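Fe-S binding reductase, putative (Thermus thermophilus, PDB 2D4P) is of unknown function but belongs to the GNAT acetyltransferase-like proteins and may therefore transfer acyl groups. Local coordinates at residues 1-6 / 37-42; 16-21 / 67-71. One frame throughout, in Å; residues are numbered along the deposited sequence.

Contact 1 (1-6 / 37-42); sequences MRFRPF and SFLAEE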
loop_
_atom_site.group_PDB
_atom_site.type_symbol
_atom_site.label_atom_id
_atom_site.label_comp_id
_atom_site.label_asym_id
_atom_site.label_seq_id
_atom_site.Cartn_x
_atom_site.Cartn_y
_atom_site.Cartn_z
ATOM N N MET A 1 -5.785 2.577 -16.975
ATOM C CA MET A 1 -5.462 2.009 -15.636
ATOM C C MET A 1 -6.563 2.172 -14.616
ATOM O O MET A 1 -7.171 3.227 -14.506
ATOM C CB MET A 1 -4.184 2.603 -15.061
ATOM C CG MET A 1 -3.646 1.665 -14.010
ATOM S SD MET A 1 -2.088 2.015 -13.406
ATOM C CE MET A 1 -1.094 2.097 -14.861
ATOM N N ARG A 2 -6.811 1.108 -13.855
ATOM C CA ARG A 2 -7.864 1.107 -12.850
ATOM C C ARG A 2 -7.378 0.517 -11.535
ATOM O O ARG A 2 -6.407 -0.243 -11.507
ATOM C CB ARG A 2 -9.105 0.323 -13.326
ATOM C CG ARG A 2 -9.818 0.914 -14.519
ATOM C CD ARG A 2 -10.451 2.276 -14.281
ATOM N NE ARG A 2 -11.110 2.749 -15.517
ATOM C CZ ARG A 2 -10.496 3.406 -16.512
ATOM N NH1 ARG A 2 -9.194 3.686 -16.472
ATOM N NH2 ARG A 2 -11.189 3.769 -17.577
ATOM N N PHE A 3 -8.089 0.872 -10.465
ATOM C CA PHE A 3 -7.737 0.520 -9.105
ATOM C C PHE A 3 -8.931 -0.091 -8.389
ATOM O O PHE A 3 -10.010 0.511 -8.331
ATOM C CB PHE A 3 -7.216 1.776 -8.388
ATOM C CG PHE A 3 -6.143 2.466 -9.165
ATOM C CD1 PHE A 3 -4.806 2.120 -8.992
ATOM C CD2 PHE A 3 -6.467 3.424 -10.126
ATOM C CE1 PHE A 3 -3.816 2.740 -9.753
ATOM C CE2 PHE A 3 -5.505 4.022 -10.895
ATOM C CZ PHE A 3 -4.166 3.674 -10.728
ATOM N N ARG A 4 -8.760 -1.311 -7.876
ATOM C CA ARG A 4 -9.870 -2.046 -7.308
ATOM C C ARG A 4 -9.443 -2.924 -6.143
ATOM O O ARG A 4 -8.260 -3.243 -5.991
ATOM C CB ARG A 4 -10.544 -2.923 -8.379
ATOM C CG ARG A 4 -9.621 -3.970 -9.032
ATOM C CD ARG A 4 -10.390 -4.909 -9.965
ATOM N NE ARG A 4 -9.560 -5.936 -10.594
ATOM C CZ ARG A 4 -9.183 -7.088 -10.035
ATOM N NH1 ARG A 4 -9.549 -7.407 -8.798
ATOM N NH2 ARG A 4 -8.452 -7.944 -10.733
ATOM N N PRO A 5 -10.423 -3.335 -5.336
ATOM C CA PRO A 5 -10.176 -4.357 -4.316
ATOM C C PRO A 5 -9.785 -5.613 -5.044
ATOM O O PRO A 5 -10.214 -5.857 -6.191
ATOM C CB PRO A 5 -11.538 -4.567 -3.660
ATOM C CG PRO A 5 -12.243 -3.289 -3.924
ATOM C CD PRO A 5 -11.827 -2.915 -5.340
ATOM N N PHE A 6 -8.954 -6.410 -4.388
ATOM C CA PHE A 6 -8.589 -7.706 -4.909
ATOM C C PHE A 6 -9.315 -8.796 -4.110
ATOM O O PHE A 6 -9.788 -8.581 -2.969
ATOM C CB PHE A 6 -7.055 -7.946 -4.951
ATOM C CG PHE A 6 -6.342 -7.609 -3.668
ATOM C CD1 PHE A 6 -6.429 -8.452 -2.575
ATOM C CD2 PHE A 6 -5.617 -6.424 -3.541
ATOM C CE1 PHE A 6 -5.783 -8.138 -1.391
ATOM C CE2 PHE A 6 -4.956 -6.111 -2.364
ATOM C CZ PHE A 6 -5.060 -6.962 -1.273
ATOM N N SER A 37 -6.878 -1.914 0.974
ATOM C CA SER A 37 -5.877 -2.543 0.094
ATOM C C SER A 37 -6.440 -2.659 -1.331
ATOM O O SER A 37 -7.633 -2.929 -1.526
ATOM C CB SER A 37 -5.502 -3.913 0.648
ATOM O OG SER A 37 -4.958 -3.781 1.950
ATOM N N PHE A 38 -5.570 -2.429 -2.313
ATOM C CA PHE A 38 -5.967 -2.307 -3.709
ATOM C C PHE A 38 -5.000 -2.948 -4.680
ATOM O O PHE A 38 -3.824 -3.102 -4.390
ATOM C CB PHE A 38 -6.162 -0.818 -4.054
ATOM C CG PHE A 38 -7.213 -0.180 -3.245
ATOM C CD1 PHE A 38 -6.910 0.412 -2.042
ATOM C CD2 PHE A 38 -8.547 -0.265 -3.649
ATOM C CE1 PHE A 38 -7.884 0.922 -1.262
ATOM C CE2 PHE A 38 -9.562 0.284 -2.869
ATOM C CZ PHE A 38 -9.224 0.895 -1.683
ATOM N N LEU A 39 -5.535 -3.284 -5.854
ATOM C CA LEU A 39 -4.784 -3.733 -7.018
ATOM C C LEU A 39 -4.948 -2.696 -8.124
ATOM O O LEU A 39 -6.053 -2.162 -8.312
ATOM C CB LEU A 39 -5.356 -5.079 -7.486
ATOM C CG LEU A 39 -4.803 -5.757 -8.753
ATOM C CD1 LEU A 39 -3.362 -6.243 -8.532
ATOM C CD2 LEU A 39 -5.691 -6.921 -9.148
ATOM N N ALA A 40 -3.839 -2.404 -8.809
ATOM C CA ALA A 40 -3.814 -1.581 -10.008
ATOM C C ALA A 40 -3.657 -2.489 -11.223
ATOM O O ALA A 40 -2.863 -3.424 -11.192
ATOM C CB ALA A 40 -2.643 -0.634 -9.964
ATOM N N GLU A 41 -4.388 -2.186 -12.286
ATOM C CA GLU A 41 -4.401 -2.981 -13.516
ATOM C C GLU A 41 -4.477 -2.055 -14.708
ATOM O O GLU A 41 -5.245 -1.129 -14.662
ATOM C CB GLU A 41 -5.718 -3.740 -13.596
ATOM C CG GLU A 41 -5.757 -5.011 -12.845
ATOM C CD GLU A 41 -7.101 -5.693 -12.985
ATOM O OE1 GLU A 41 -8.191 -5.079 -13.249
ATOM O OE2 GLU A 41 -7.064 -6.892 -12.792
ATOM N N GLU A 42 -3.748 -2.358 -15.784
ATOM C CA GLU A 42 -3.895 -1.682 -17.084
ATOM C C GLU A 42 -4.425 -2.719 -18.042
ATOM O O GLU A 42 -3.688 -3.616 -18.478
ATOM C CB GLU A 42 -2.542 -1.156 -17.590
ATOM C CG GLU A 42 -2.619 -0.300 -18.847
ATOM C CD GLU A 42 -3.120 1.091 -18.540
ATOM O OE1 GLU A 42 -2.304 1.970 -18.176
ATOM O OE2 GLU A 42 -4.332 1.290 -18.644
HETATM O O HOH W 1 -8.745 -5.554 -1.559
#
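Edge strand 2-4, outermost within the chain, shows how a short antiparallel pairing, here with 38-42 in a sheet consistent with a GNAT-type fold, can be secured at both ends. At Ser37 the strands have parted: a water bridges Phe6 N (3.0 Å) and Ser37 O (2.9 Å), while the Phe6 ring packs on Ser37 CB (CZ to CB, 3.6 Å) and reaches helix 25-34. The Phe38 CA-to-CB bond points away from 1-6 overall, though CB still touches it and the ring stays against Pro5 N (CD2, 4.0 Å); the side chain touches Leu79 and Ala82 of helix 73-89. Leu39 forms a hydrogen-bonded pair with Arg4 (Leu39 N to Arg4 O, 2.7 Å; Arg4 N to Leu39 O, 2.9 Å), its CD2 over one face of the Arg4 guanidinium. Ala40 makes the non-hydrogen-bonded pair with Phe3, whose CE1 sits 3.6 Å from Ala40 CB. Glu41 forms a hydrogen-bonded pair with Arg2 (Arg2 N to Glu41 O, 2.8 Å; Glu41 N to Arg2 O, 2.9 Å) and a two-pronged salt bridge: Arg4 NE to Glu41 OE1 3.1 Å, Arg4 NH2 to Glu41 OE2 2.7 Å. Glu42 OE2 salt-bridges the N-terminal ammonium, Met1 N (2.6 Å). Charge pairing thus supplements four backbone hydrogen bonds.

Contact 2 (16-21 / 67-71); sequences RLAGKR and RIEGR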
loop_
_atom_site.group_PDB
_atom_site.type_symbol
_atom_site.label_atom_id
_atom_site.label_comp_id
_atom_site.label_asym_id
_atom_site.label_seq_id
_atom_site.Cartn_x
_atom_site.Cartn_y
_atom_site.Cartn_z
ATOM N N ARG A 16 2.690 -11.812 -9.380
ATOM C CA ARG A 16 3.407 -11.328 -10.564
ATOM C C ARG A 16 4.073 -9.971 -10.294
ATOM O O ARG A 16 5.073 -9.632 -10.935
ATOM C CB ARG A 16 2.469 -11.222 -11.778
ATOM C CG ARG A 16 2.390 -12.492 -12.600
ATOM C CD ARG A 16 1.292 -12.438 -13.659
ATOM N NE ARG A 16 1.645 -11.486 -14.709
ATOM C CZ ARG A 16 0.803 -11.008 -15.630
ATOM N NH1 ARG A 16 -0.484 -11.373 -15.634
ATOM N NH2 ARG A 16 1.257 -10.146 -16.542
ATOM N N LEU A 17 3.509 -9.198 -9.358
ATOM C CA LEU A 17 4.049 -7.904 -8.939
ATOM C C LEU A 17 4.935 -7.948 -7.697
ATOM O O LEU A 17 5.511 -6.932 -7.319
ATOM C CB LEU A 17 2.901 -6.931 -8.633
ATOM C CG LEU A 17 1.997 -6.612 -9.823
ATOM C CD1 LEU A 17 0.622 -6.182 -9.324
ATOM C CD2 LEU A 17 2.645 -5.578 -10.742
ATOM N N ALA A 18 5.018 -9.105 -7.045
ATOM C CA ALA A 18 5.595 -9.207 -5.702
ATOM C C ALA A 18 7.108 -9.539 -5.667
ATOM O O ALA A 18 7.695 -9.624 -4.591
ATOM C CB ALA A 18 4.834 -10.249 -4.904
ATOM N N GLY A 19 7.712 -9.713 -6.837
ATOM C CA GLY A 19 9.133 -9.936 -6.941
ATOM C C GLY A 19 9.569 -11.156 -6.117
ATOM O O GLY A 19 8.993 -12.246 -6.247
ATOM N N LYS A 20 10.572 -10.956 -5.268
ATOM C CA LYS A 20 11.144 -12.045 -4.481
ATOM C C LYS A 20 10.529 -12.150 -3.104
ATOM O O LYS A 20 11.067 -12.836 -2.239
ATOM C CB LYS A 20 12.657 -11.869 -4.382
ATOM C CG LYS A 20 13.349 -11.992 -5.720
ATOM C CD LYS A 20 14.823 -11.672 -5.615
ATOM C CE LYS A 20 15.458 -11.685 -6.968
ATOM N NZ LYS A 20 16.943 -11.504 -6.904
ATOM N N ARG A 21 9.431 -11.435 -2.873
ATOM C CA ARG A 21 8.730 -11.454 -1.590
ATOM C C ARG A 21 7.248 -11.737 -1.837
ATOM O O ARG A 21 6.424 -10.831 -1.994
ATOM C CB ARG A 21 8.928 -10.140 -0.830
ATOM C CG ARG A 21 10.353 -9.893 -0.402
ATOM C CD ARG A 21 10.622 -8.458 0.027
ATOM N NE ARG A 21 9.545 -7.920 0.865
ATOM C CZ ARG A 21 9.024 -6.686 0.773
ATOM N NH1 ARG A 21 9.473 -5.813 -0.143
ATOM N NH2 ARG A 21 8.049 -6.327 1.617
ATOM N N ARG A 67 2.843 -2.393 2.535
ATOM C CA ARG A 67 3.556 -2.676 1.322
ATOM C C ARG A 67 2.914 -2.012 0.128
ATOM O O ARG A 67 1.695 -2.066 -0.024
ATOM C CB ARG A 67 3.601 -4.186 1.068
ATOM C CG ARG A 67 4.500 -4.533 -0.076
ATOM C CD ARG A 67 4.821 -5.979 -0.137
ATOM N NE ARG A 67 5.726 -6.261 -1.245
ATOM C CZ ARG A 67 5.998 -7.488 -1.638
ATOM N NH1 ARG A 67 5.421 -8.511 -1.014
ATOM N NH2 ARG A 67 6.811 -7.687 -2.674
ATOM N N ILE A 68 3.746 -1.468 -0.749
ATOM C CA ILE A 68 3.244 -0.963 -2.026
ATOM C C ILE A 68 4.245 -1.355 -3.108
ATOM O O ILE A 68 5.464 -1.271 -2.912
ATOM C CB ILE A 68 2.949 0.557 -1.973
ATOM C CG1 ILE A 68 2.222 0.981 -3.260
ATOM C CG2 ILE A 68 4.211 1.406 -1.771
ATOM C CD1 ILE A 68 1.747 2.461 -3.244
ATOM N N GLU A 69 3.711 -1.840 -4.216
ATOM C CA GLU A 69 4.479 -2.213 -5.372
ATOM C C GLU A 69 3.819 -1.603 -6.585
ATOM O O GLU A 69 2.587 -1.515 -6.643
ATOM C CB GLU A 69 4.568 -3.737 -5.514
ATOM C CG GLU A 69 5.164 -4.468 -4.316
ATOM C CD GLU A 69 6.625 -4.122 -4.019
ATOM O OE1 GLU A 69 7.318 -3.560 -4.877
ATOM O OE2 GLU A 69 7.080 -4.444 -2.903
ATOM N N GLY A 70 4.626 -1.199 -7.557
ATOM C CA GLY A 70 4.082 -0.626 -8.776
ATOM C C GLY A 70 5.087 -0.460 -9.901
ATOM O O GLY A 70 6.255 -0.165 -9.670
ATOM N N ARG A 71 4.595 -0.638 -11.122
ATOM C CA ARG A 71 5.426 -0.659 -12.316
ATOM C C ARG A 71 5.654 0.716 -12.929
ATOM O O ARG A 71 6.449 0.862 -13.890
ATOM C CB ARG A 71 4.779 -1.569 -13.329
ATOM C CG ARG A 71 4.983 -3.025 -13.017
ATOM C CD ARG A 71 5.116 -3.868 -14.273
ATOM N NE ARG A 71 4.200 -4.996 -14.234
ATOM C CZ ARG A 71 3.812 -5.695 -15.295
ATOM N NH1 ARG A 71 4.278 -5.401 -16.512
ATOM N NH2 ARG A 71 2.961 -6.704 -15.119
HETATM O O HOH W 2 8.044 -6.517 -6.415
#
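Side chains can hold a turn where no backbone pairing is available, and strand 61-70 does so here with one arginine. Hydrogen bonds come first. The turn from Ala18 to Arg21 is type II', closed by Arg21 N to Ala18 O at 3.0 Å, with Gly19 at positive phi (57°) within it. Arg67 NH2 donates to Ala18 O (2.9 Å) and Arg67 NH1 to Arg21 O (2.7 Å), so both carbonyls face one guanidinium. A water donates to Leu17 O (2.7 Å) and, weakly, to Glu69 OE1 (3.4 Å). Among the charges, Glu69 OE2 accepts from Arg67 NE at 2.8 Å within the strand and forms a long salt bridge with Arg21 NH1 (3.9 Å) through charge alone. The Arg21 guanidinium stacks flat on that of Arg67, centres 4.0 Å apart and planes at 22°. Arg16 NH2 and Arg71 NH2 also approach, at 4.1 Å; Glu45 salt-bridges Arg71 and makes a weak, long ion pair with Arg16. In van der Waals contact, Leu17 CD2 meets the Arg71 guanidinium edge (NE, 3.9 Å). Glu69, bridging to both stacked arginines, probably offsets their repulsion, while Arg67 directs NH1 and NH2 chiefly to the turn carbonyls and NE to Glu69.

In the fold
Both contacts reach the same mixed sheet, in the order 2-4, 38-42, 45-56, 61-70, 94-97. Contact 1 joins its first two strands; contact 2 brings the loop after helix 11-16 onto the fourth. Their centres are about 13 Å apart, and the segments alternate along the chain. Leu39 CD1 meets Leu17 CD1 at 4.1 Å, so the two contacts touch through apolar packing on one side of the sheet. Helix 11-16 connects them: Arg13 and Leu14 touch Leu39, and the chain then enters the turn held by Arg67. Strand 45-56 lies between, hydrogen-bonding to both 38-42 and 61-70. No ligand or site is defined here; by analogy with GNAT relatives, strand 61-70 may border a cofactor site.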